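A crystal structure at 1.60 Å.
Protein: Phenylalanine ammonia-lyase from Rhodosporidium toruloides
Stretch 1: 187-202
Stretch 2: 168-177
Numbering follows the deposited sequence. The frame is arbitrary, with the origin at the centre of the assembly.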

# COMPACT_ATOMS: atom_id res chain seq x y z
N VAL B 187 15.78 31.62 -26.68
CA VAL B 187 14.74 30.86 -25.99
C VAL B 187 15.12 30.68 -24.50
O VAL B 187 14.28 30.80 -23.59
CB VAL B 187 14.50 29.51 -26.69
CG1 VAL B 187 13.57 28.61 -25.88
CG2 VAL B 187 13.94 29.73 -28.05
N LEU B 188 16.38 30.35 -24.25
CA LEU B 188 16.83 30.16 -22.88
C LEU B 188 16.74 31.47 -22.13
O LEU B 188 16.27 31.51 -20.97
CB LEU B 188 18.27 29.61 -22.82
CG LEU B 188 18.53 28.34 -23.64
CD1 LEU B 188 19.95 27.82 -23.23
CD2 LEU B 188 17.47 27.31 -23.50
N GLU B 189 17.14 32.55 -22.81
CA GLU B 189 16.98 33.89 -22.26
C GLU B 189 15.53 34.28 -21.98
O GLU B 189 15.26 35.04 -21.07
CB GLU B 189 17.65 34.94 -23.18
CG GLU B 189 19.15 34.78 -23.19
CD GLU B 189 19.83 35.78 -24.15
OE1 GLU B 189 19.17 36.27 -25.11
OE2 GLU B 189 21.04 36.02 -23.98
N ALA B 190 14.59 33.74 -22.74
CA ALA B 190 13.16 34.02 -22.47
C ALA B 190 12.77 33.46 -21.11
O ALA B 190 12.08 34.10 -20.32
CB ALA B 190 12.31 33.41 -23.52
N LEU B 191 13.28 32.28 -20.82
CA LEU B 191 13.09 31.65 -19.51
C LEU B 191 13.78 32.39 -18.38
O LEU B 191 13.21 32.62 -17.29
CB LEU B 191 13.54 30.17 -19.54
CG LEU B 191 12.68 29.30 -20.47
CD1 LEU B 191 13.41 27.97 -20.74
CD2 LEU B 191 11.31 29.08 -19.84
N THR B 192 15.05 32.75 -18.61
CA THR B 192 15.75 33.47 -17.54
C THR B 192 15.13 34.87 -17.31
O THR B 192 15.05 35.34 -16.17
CB THR B 192 17.30 33.50 -17.74
OG1 THR B 192 17.61 34.23 -18.94
CG2 THR B 192 17.87 32.08 -17.83
N ASN B 193 14.60 35.48 -18.36
CA ASN B 193 13.88 36.76 -18.19
C ASN B 193 12.58 36.56 -17.40
O ASN B 193 12.28 37.38 -16.52
CB ASN B 193 13.61 37.43 -19.51
CG ASN B 193 14.81 38.13 -20.08
OD1 ASN B 193 15.72 38.55 -19.35
ND2 ASN B 193 14.82 38.27 -21.38
N PHE B 194 11.85 35.47 -17.63
CA PHE B 194 10.71 35.16 -16.77
C PHE B 194 11.14 35.02 -15.33
O PHE B 194 10.53 35.59 -14.42
CB PHE B 194 9.99 33.89 -17.21
CG PHE B 194 8.92 34.12 -18.24
CD1 PHE B 194 9.03 35.11 -19.19
CD2 PHE B 194 7.82 33.31 -18.26
CE1 PHE B 194 8.01 35.28 -20.13
CE2 PHE B 194 6.83 33.47 -19.17
CZ PHE B 194 6.91 34.45 -20.10
N LEU B 195 12.21 34.26 -15.09
CA LEU B 195 12.69 34.13 -13.72
C LEU B 195 13.03 35.49 -13.09
O LEU B 195 12.66 35.77 -11.97
CB LEU B 195 13.94 33.20 -13.65
CG LEU B 195 13.60 31.69 -13.84
CD1 LEU B 195 14.84 30.91 -14.24
CD2 LEU B 195 12.99 31.10 -12.59
N ASN B 196 13.78 36.30 -13.82
CA ASN B 196 14.38 37.50 -13.24
C ASN B 196 13.38 38.61 -13.09
O ASN B 196 13.61 39.52 -12.32
CB ASN B 196 15.59 37.93 -14.04
CG ASN B 196 16.69 36.88 -14.01
OD1 ASN B 196 16.78 36.10 -13.07
ND2 ASN B 196 17.53 36.87 -15.04
N HIS B 197 12.28 38.52 -13.82
CA HIS B 197 11.16 39.47 -13.69
C HIS B 197 9.99 38.88 -12.88
O HIS B 197 8.96 39.53 -12.75
CB HIS B 197 10.67 39.91 -15.07
CG HIS B 197 11.67 40.74 -15.82
ND1 HIS B 197 12.06 41.99 -15.39
CD2 HIS B 197 12.39 40.49 -16.94
CE1 HIS B 197 12.95 42.48 -16.23
NE2 HIS B 197 13.18 41.59 -17.17
N GLY B 198 10.14 37.69 -12.30
CA GLY B 198 9.13 37.12 -11.46
C GLY B 198 7.83 36.81 -12.18
O GLY B 198 6.72 36.96 -11.59
N ILE B 199 7.95 36.37 -13.42
CA ILE B 199 6.78 35.89 -14.21
C ILE B 199 6.78 34.37 -14.11
O ILE B 199 7.75 33.75 -14.51
CB ILE B 199 6.91 36.30 -15.67
CG1 ILE B 199 6.99 37.82 -15.80
CG2 ILE B 199 5.71 35.74 -16.43
CD1 ILE B 199 7.36 38.27 -17.18
N THR B 200 5.74 33.78 -13.54
CA THR B 200 5.70 32.35 -13.28
C THR B 200 4.43 31.78 -13.91
O THR B 200 3.31 32.18 -13.56
CB THR B 200 5.70 32.00 -11.77
OG1 THR B 200 6.74 32.68 -11.07
CG2 THR B 200 5.92 30.51 -11.59
N PRO B 201 4.63 30.92 -14.93
CA PRO B 201 3.50 30.31 -15.58
C PRO B 201 2.58 29.58 -14.62
O PRO B 201 3.03 28.94 -13.69
CB PRO B 201 4.15 29.35 -16.56
CG PRO B 201 5.45 29.99 -16.93
CD PRO B 201 5.90 30.59 -15.60
N ILE B 202 1.29 29.67 -14.91
CA ILE B 202 0.29 28.94 -14.17
C ILE B 202 0.17 27.58 -14.88
O ILE B 202 -0.16 27.52 -16.08
CB ILE B 202 -1.06 29.69 -14.18
CG1 ILE B 202 -0.94 30.98 -13.41
CG2 ILE B 202 -2.18 28.83 -13.63
CD1 ILE B 202 -0.55 30.85 -11.97
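Stretch 2 (168-177) AMTIRVNSLT

Stretch 2 is helical from its first residue, Ala168, continuing a helix that begins earlier in the chain, and it packs against the helix that carries Val187 through Asn196. The two run nearly antiparallel: their N-to-C directions differ by 153° (signed crossing angle -153°), and the axes approach to 9.6 Å. The pairing runs in reverse order, with the CA of Leu188 5.6 Å from the CA of Val173, and the CA of Leu191 6.3 Å from the CA of Met169. Beyond the first helix, Gly198 takes a positive phi of 64°, which glycine tolerates readily, in a Schellman motif: Ile199 N bonds to Phe194 O (2.9 Å) and Gly198 N to Leu195 O (3.2 Å). The chain then continues through Thr200 and Pro201, which also meet stretch 2.

No hydrogen bond joins the stretches; packing of apolar side chains dominates the contact. Val173, compact and branched at CB, suits the close passage of the backbones: its CG2 lies 3.5 Å from Leu191 CB and 3.9 Å from Thr192 CG2. One turn further, Leu176 CD1 meets Leu188 CD2 at 3.5 Å; both are buried leucines whose CA-to-CB bonds point toward the other stretch, so their branched apolar ends can pack together. Thr177 offers its methyl CG2 to Leu188 CD1 at 3.9 Å.

Met169, a selenomethionine, has the largest area covered by stretch 1. Its long, unbranched side chain reaches past the helix: SE lies 4.1 Å from both Leu191 CD2 and Phe194 CB, and the terminal CE stands 3.9 Å from Leu195 CD2, 3.9 Å from Pro201 CD and 3.6 Å from Ile199 O. Thr170 points its CA-to-CB bond away, yet its OG1 still comes within 3.6 Å of Leu195 CD1. Arg172 contributes its aliphatic part, CG lying 4.0 Å from Leu191 CD1, while its NH1 donates to Ser175 OG (3.1 Å) within its own helix.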

# COMPACT_ATOMS: atom_id res chain seq x y z
N ALA B 168 11.77 24.58 -12.04
CA ALA B 168 11.69 23.86 -13.31
C ALA B 168 12.28 24.66 -14.43
O ALA B 168 13.01 24.16 -15.27
CB ALA B 168 10.26 23.52 -13.63
N MSE B 169 11.98 25.95 -14.45
CA MSE B 169 12.55 26.83 -15.48
C MSE B 169 14.06 26.90 -15.37
O MSE B 169 14.74 26.93 -16.40
CB MSE B 169 11.93 28.22 -15.48
CG MSE B 169 10.47 28.12 -15.78
SE MSE B 169 9.72 29.94 -16.19
CE MSE B 169 9.55 30.65 -14.30
N THR B 170 14.58 26.92 -14.15
CA THR B 170 16.00 27.03 -13.90
C THR B 170 16.72 25.77 -14.45
O THR B 170 17.75 25.82 -15.15
CB THR B 170 16.28 27.18 -12.39
OG1 THR B 170 15.62 28.35 -11.89
CG2 THR B 170 17.71 27.28 -12.12
N ILE B 171 16.20 24.60 -14.04
CA ILE B 171 16.80 23.31 -14.45
C ILE B 171 16.65 23.17 -15.96
O ILE B 171 17.56 22.72 -16.64
CB ILE B 171 16.14 22.12 -13.71
CG1 ILE B 171 16.47 22.21 -12.22
CG2 ILE B 171 16.44 20.79 -14.34
CD1 ILE B 171 15.61 21.26 -11.35
N ARG B 172 15.49 23.57 -16.49
CA ARG B 172 15.28 23.46 -17.93
C ARG B 172 16.35 24.25 -18.68
O ARG B 172 16.94 23.73 -19.63
CB ARG B 172 13.89 23.99 -18.33
CG ARG B 172 13.67 24.05 -19.83
CD ARG B 172 14.44 22.88 -20.50
NE ARG B 172 13.55 21.87 -20.82
CZ ARG B 172 13.81 20.60 -21.12
NH1 ARG B 172 15.01 20.01 -21.16
NH2 ARG B 172 12.76 19.90 -21.40
N VAL B 173 16.64 25.47 -18.26
CA VAL B 173 17.68 26.26 -18.91
C VAL B 173 19.03 25.56 -18.82
O VAL B 173 19.76 25.44 -19.81
CB VAL B 173 17.78 27.70 -18.34
CG1 VAL B 173 18.98 28.43 -18.88
CG2 VAL B 173 16.49 28.48 -18.67
N ASN B 174 19.39 25.14 -17.61
CA ASN B 174 20.68 24.51 -17.42
C ASN B 174 20.81 23.33 -18.35
O ASN B 174 21.86 23.17 -18.98
CB ASN B 174 20.84 24.06 -15.99
CG ASN B 174 22.26 23.61 -15.66
OD1 ASN B 174 23.18 24.42 -15.63
ND2 ASN B 174 22.44 22.31 -15.40
N SER B 175 19.77 22.51 -18.45
CA SER B 175 19.82 21.26 -19.25
C SER B 175 19.96 21.52 -20.75
O SER B 175 20.44 20.65 -21.52
CB SER B 175 18.61 20.36 -18.99
OG SER B 175 17.42 20.94 -19.47
N LEU B 176 19.55 22.70 -21.19
CA LEU B 176 19.71 23.11 -22.60
C LEU B 176 21.00 23.87 -22.93
O LEU B 176 21.32 24.04 -24.11
CB LEU B 176 18.49 23.94 -23.03
CG LEU B 176 17.14 23.19 -22.97
CD1 LEU B 176 16.00 24.15 -23.21
CD2 LEU B 176 17.04 22.02 -23.94
N THR B 177 21.75 24.31 -21.89
CA THR B 177 23.00 25.01 -22.12
C THR B 177 24.09 24.03 -22.52
O THR B 177 25.18 24.44 -22.91
CB THR B 177 23.53 25.80 -20.92
OG1 THR B 177 23.89 24.89 -19.88
CG2 THR B 177 22.49 26.77 -20.44